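Exopolygalacturonate lyase (Vibrio vulnificus, PDB 5A29) probably cleaves pectate by beta-elimination as a manganese-binding lyase of polysaccharide lyase family 2. Local coordinates at residues Y25-V36 against L525-K533. Numbering follows the deposited sequence.
Sequences YTEQDAMRVQAV and LLTLDATLK
Tyr25 OH donates to Asp529 OD1 over only 2.5 Å, meeting the syn lone pair of the carboxylate, with ring and carboxylate planes 69° apart. CG of Tyr25 lies anti to the backbone N (chi1 -156°), which carries the ring across to Asp529. The same OD1 accepts from a water that also donates to Asp29 O, while Val33 CG2 lies 3.3 Å from Asp529 OD1. Lys533 NZ forms a salt bridge with Asp529 OD2 at 2.8 Å, so both oxygens are gripped and the carboxylate's rotation is fixed. Farther along, a second water links Arg32 NE to Leu525 O, and Leu532 CD1 meets the edge of the guanidinium, 3.6 Å from Arg32 NH2. Val36 spreads its methyls between Leu525 and Leu526, Val36 CG2 lying 3.8 Å from Leu525 CD1.

Behind this shell, Asp29 closes a capping box with Thr26, lays its CB on a face of the Tyr25 ring and salt-bridges Arg32. On helix 484-500, Arg490 bridges Asp29 OD2 and Asp494 bridges Arg32 NH1. Segments 27-36 and 525-532 run roughly antiparallel, axes 142° apart, joining the chain's first helix, 27-46, to the late helix 521-532, away from the manganese and tartrate sites; the latter also packs against helices 88-101, 467-480 and 484-500.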
loop_
_atom_site.group_PDB
_atom_site.type_symbol
_atom_site.label_atom_id
_atom_site.label_comp_id
_atom_site.label_asym_id
_atom_site.label_seq_id
_atom_site.Cartn_x
_atom_site.Cartn_y
_atom_site.Cartn_z
ATOM N N TYR A 25 12.466 25.548 17.950
ATOM C CA TYR A 25 12.940 25.076 16.676
ATOM C C TYR A 25 14.454 25.404 16.562
ATOM O O TYR A 25 14.930 26.422 17.131
ATOM C CB TYR A 25 12.188 25.878 15.647
ATOM C CG TYR A 25 12.068 25.211 14.292
ATOM C CD1 TYR A 25 11.148 24.142 14.098
ATOM C CD2 TYR A 25 12.815 25.660 13.231
ATOM C CE1 TYR A 25 10.996 23.550 12.851
ATOM C CE2 TYR A 25 12.694 25.062 11.980
ATOM C CZ TYR A 25 11.768 24.029 11.809
ATOM O OH TYR A 25 11.638 23.513 10.585
ATOM N N THR A 26 15.180 24.597 15.776
ATOM C CA THR A 26 16.648 24.790 15.686
ATOM C C THR A 26 17.069 24.780 14.264
ATOM O O THR A 26 16.305 24.394 13.336
ATOM C CB THR A 26 17.417 23.635 16.345
ATOM O OG1 THR A 26 17.170 22.403 15.571
ATOM C CG2 THR A 26 16.976 23.479 17.811
ATOM N N GLU A 27 18.332 25.167 14.083
ATOM C CA GLU A 27 18.912 25.163 12.759
ATOM C C GLU A 27 18.866 23.722 12.193
ATOM O O GLU A 27 18.743 23.549 10.996
ATOM C CB GLU A 27 20.412 25.542 12.966
ATOM C CG GLU A 27 21.101 25.698 11.656
ATOM C CD GLU A 27 22.500 26.255 11.876
ATOM O OE1 GLU A 27 22.960 26.332 13.054
ATOM O OE2 GLU A 27 23.112 26.569 10.847
ATOM N N GLN A 28 19.081 22.725 13.028
ATOM C CA GLN A 28 19.005 21.318 12.516
ATOM C C GLN A 28 17.632 20.983 11.980
ATOM O O GLN A 28 17.492 20.281 10.955
ATOM C CB GLN A 28 19.347 20.304 13.607
ATOM C CG GLN A 28 20.855 20.177 13.830
ATOM C CD GLN A 28 21.376 21.323 14.655
ATOM O OE1 GLN A 28 20.673 21.854 15.529
ATOM N NE2 GLN A 28 22.607 21.741 14.381
ATOM N N ASP A 29 16.587 21.407 12.696
ATOM C CA ASP A 29 15.209 21.225 12.127
ATOM C C ASP A 29 15.023 21.884 10.802
ATOM O O ASP A 29 14.435 21.308 9.847
ATOM C CB ASP A 29 14.142 21.800 13.121
ATOM C CG ASP A 29 14.237 21.206 14.454
ATOM O OD1 ASP A 29 14.348 19.923 14.615
ATOM O OD2 ASP A 29 14.043 21.992 15.441
ATOM N N ALA A 30 15.508 23.121 10.669
ATOM C CA ALA A 30 15.428 23.823 9.394
ATOM C C ALA A 30 16.188 23.090 8.292
ATOM O O ALA A 30 15.773 23.114 7.139
ATOM C CB ALA A 30 15.989 25.279 9.518
ATOM N N MET A 31 17.341 22.514 8.636
ATOM C CA MET A 31 18.155 21.907 7.581
ATOM C C MET A 31 17.433 20.675 7.007
ATOM O O MET A 31 17.598 20.351 5.800
ATOM C CB MET A 31 19.497 21.448 8.144
ATOM C CG MET A 31 20.500 22.606 8.347
ATOM S SD MET A 31 21.838 21.986 9.420
ATOM C CE MET A 31 22.543 20.709 8.344
ATOM N N ARG A 32 16.601 20.018 7.814
ATOM C CA ARG A 32 15.853 18.860 7.285
ATOM C C ARG A 32 14.792 19.380 6.343
ATOM O O ARG A 32 14.540 18.786 5.245
ATOM C CB ARG A 32 15.181 18.051 8.399
ATOM C CG ARG A 32 16.165 17.366 9.321
ATOM C CD ARG A 32 15.505 16.266 10.153
ATOM N NE ARG A 32 14.415 16.854 11.004
ATOM C CZ ARG A 32 14.630 17.452 12.206
ATOM N NH1 ARG A 32 15.828 17.415 12.839
ATOM N NH2 ARG A 32 13.580 17.951 12.866
ATOM N N VAL A 33 14.161 20.488 6.682
ATOM C CA VAL A 33 13.186 21.045 5.731
ATOM C C VAL A 33 13.880 21.502 4.448
ATOM O O VAL A 33 13.338 21.380 3.339
ATOM C CB VAL A 33 12.359 22.221 6.349
ATOM C CG1 VAL A 33 11.510 22.894 5.282
ATOM C CG2 VAL A 33 11.480 21.730 7.479
ATOM N N GLN A 34 15.101 22.003 4.569
ATOM C CA GLN A 34 15.786 22.424 3.355
ATOM C C GLN A 34 16.190 21.215 2.479
ATOM O O GLN A 34 16.194 21.358 1.257
ATOM C CB GLN A 34 17.051 23.265 3.743
ATOM C CG GLN A 34 17.973 23.585 2.543
ATOM C CD GLN A 34 17.276 24.546 1.595
ATOM O OE1 GLN A 34 16.710 25.547 2.042
ATOM N NE2 GLN A 34 17.166 24.171 0.326
ATOM N N ALA A 35 16.557 20.071 3.075
ATOM C CA ALA A 35 16.757 18.860 2.247
ATOM C C ALA A 35 15.517 18.563 1.386
ATOM O O ALA A 35 15.611 18.254 0.164
ATOM C CB ALA A 35 17.092 17.658 3.102
ATOM N N VAL A 36 14.365 18.606 2.022
ATOM C CA VAL A 36 13.112 18.364 1.304
ATOM C C VAL A 36 12.831 19.420 0.240
ATOM O O VAL A 36 12.376 19.117 -0.895
ATOM C CB VAL A 36 11.940 18.237 2.320
ATOM C CG1 VAL A 36 10.649 18.026 1.535
ATOM C CG2 VAL A 36 12.244 16.971 3.176
ATOM N N LEU A 525 9.500 13.272 6.862
ATOM C CA LEU A 525 10.228 14.476 7.378
ATOM C C LEU A 525 9.323 15.674 7.606
ATOM O O LEU A 525 9.474 16.420 8.607
ATOM C CB LEU A 525 11.427 14.854 6.424
ATOM C CG LEU A 525 12.486 13.770 6.486
ATOM C CD1 LEU A 525 13.433 13.987 5.264
ATOM C CD2 LEU A 525 13.329 13.727 7.755
ATOM N N LEU A 526 8.408 15.911 6.666
ATOM C CA LEU A 526 7.507 17.057 6.823
ATOM C C LEU A 526 6.459 16.831 7.876
ATOM O O LEU A 526 5.961 17.801 8.529
ATOM C CB LEU A 526 6.861 17.385 5.502
ATOM C CG LEU A 526 7.889 17.799 4.462
ATOM C CD1 LEU A 526 7.130 18.074 3.170
ATOM C CD2 LEU A 526 8.676 19.070 4.901
ATOM N N THR A 527 6.130 15.564 8.126
ATOM C CA THR A 527 5.096 15.296 9.196
ATOM C C THR A 527 5.783 15.616 10.549
ATOM O O THR A 527 5.170 16.141 11.511
ATOM C CB THR A 527 4.606 13.814 9.105
ATOM O OG1 THR A 527 4.009 13.597 7.793
ATOM C CG2 THR A 527 3.465 13.524 10.168
ATOM N N LEU A 528 7.069 15.245 10.684
ATOM C CA LEU A 528 7.757 15.613 11.894
ATOM C C LEU A 528 7.839 17.148 12.027
ATOM O O LEU A 528 7.613 17.698 13.153
ATOM C CB LEU A 528 9.148 15.013 11.939
ATOM C CG LEU A 528 10.066 15.489 13.060
ATOM C CD1 LEU A 528 9.443 15.241 14.434
ATOM C CD2 LEU A 528 11.464 14.847 13.036
ATOM N N ASP A 529 8.152 17.814 10.915
ATOM C CA ASP A 529 8.260 19.293 10.995
ATOM C C ASP A 529 6.892 19.873 11.385
ATOM O O ASP A 529 6.814 20.843 12.168
ATOM C CB ASP A 529 8.570 19.855 9.632
ATOM C CG ASP A 529 9.072 21.273 9.733
ATOM O OD1 ASP A 529 10.103 21.500 10.444
ATOM O OD2 ASP A 529 8.446 22.116 9.063
ATOM N N ALA A 530 5.812 19.348 10.788
ATOM C CA ALA A 530 4.468 19.786 11.201
ATOM C C ALA A 530 4.241 19.593 12.698
ATOM O O ALA A 530 3.638 20.467 13.351
ATOM C CB ALA A 530 3.401 19.062 10.356
ATOM N N THR A 531 4.713 18.489 13.276
ATOM C CA THR A 531 4.466 18.156 14.657
ATOM C C THR A 531 5.256 19.176 15.503
ATOM O O THR A 531 4.788 19.621 16.538
ATOM C CB THR A 531 4.933 16.702 15.017
ATOM O OG1 THR A 531 4.209 15.743 14.222
ATOM C CG2 THR A 531 4.667 16.354 16.424
ATOM N N LEU A 532 6.487 19.490 15.103
ATOM C CA LEU A 532 7.253 20.541 15.834
ATOM C C LEU A 532 6.557 21.908 15.799
ATOM O O LEU A 532 6.766 22.720 16.718
ATOM C CB LEU A 532 8.698 20.669 15.249
ATOM C CG LEU A 532 9.549 19.397 15.342
ATOM C CD1 LEU A 532 10.991 19.560 14.689
ATOM C CD2 LEU A 532 9.720 18.928 16.766
ATOM N N LYS A 533 5.753 22.182 14.767
ATOM C CA LYS A 533 5.078 23.447 14.598
ATOM C C LYS A 533 3.602 23.325 15.062
ATOM O O LYS A 533 2.809 24.199 14.810
ATOM C CB LYS A 533 5.159 23.923 13.159
ATOM C CG LYS A 533 6.603 24.221 12.745
ATOM C CD LYS A 533 6.698 24.341 11.221
ATOM C CE LYS A 533 8.085 24.925 10.965
ATOM N NZ LYS A 533 8.344 24.836 9.507
HETATM O O HOH W 1 12.169 19.871 10.641
HETATM O O HOH W 2 11.928 17.161 9.878
#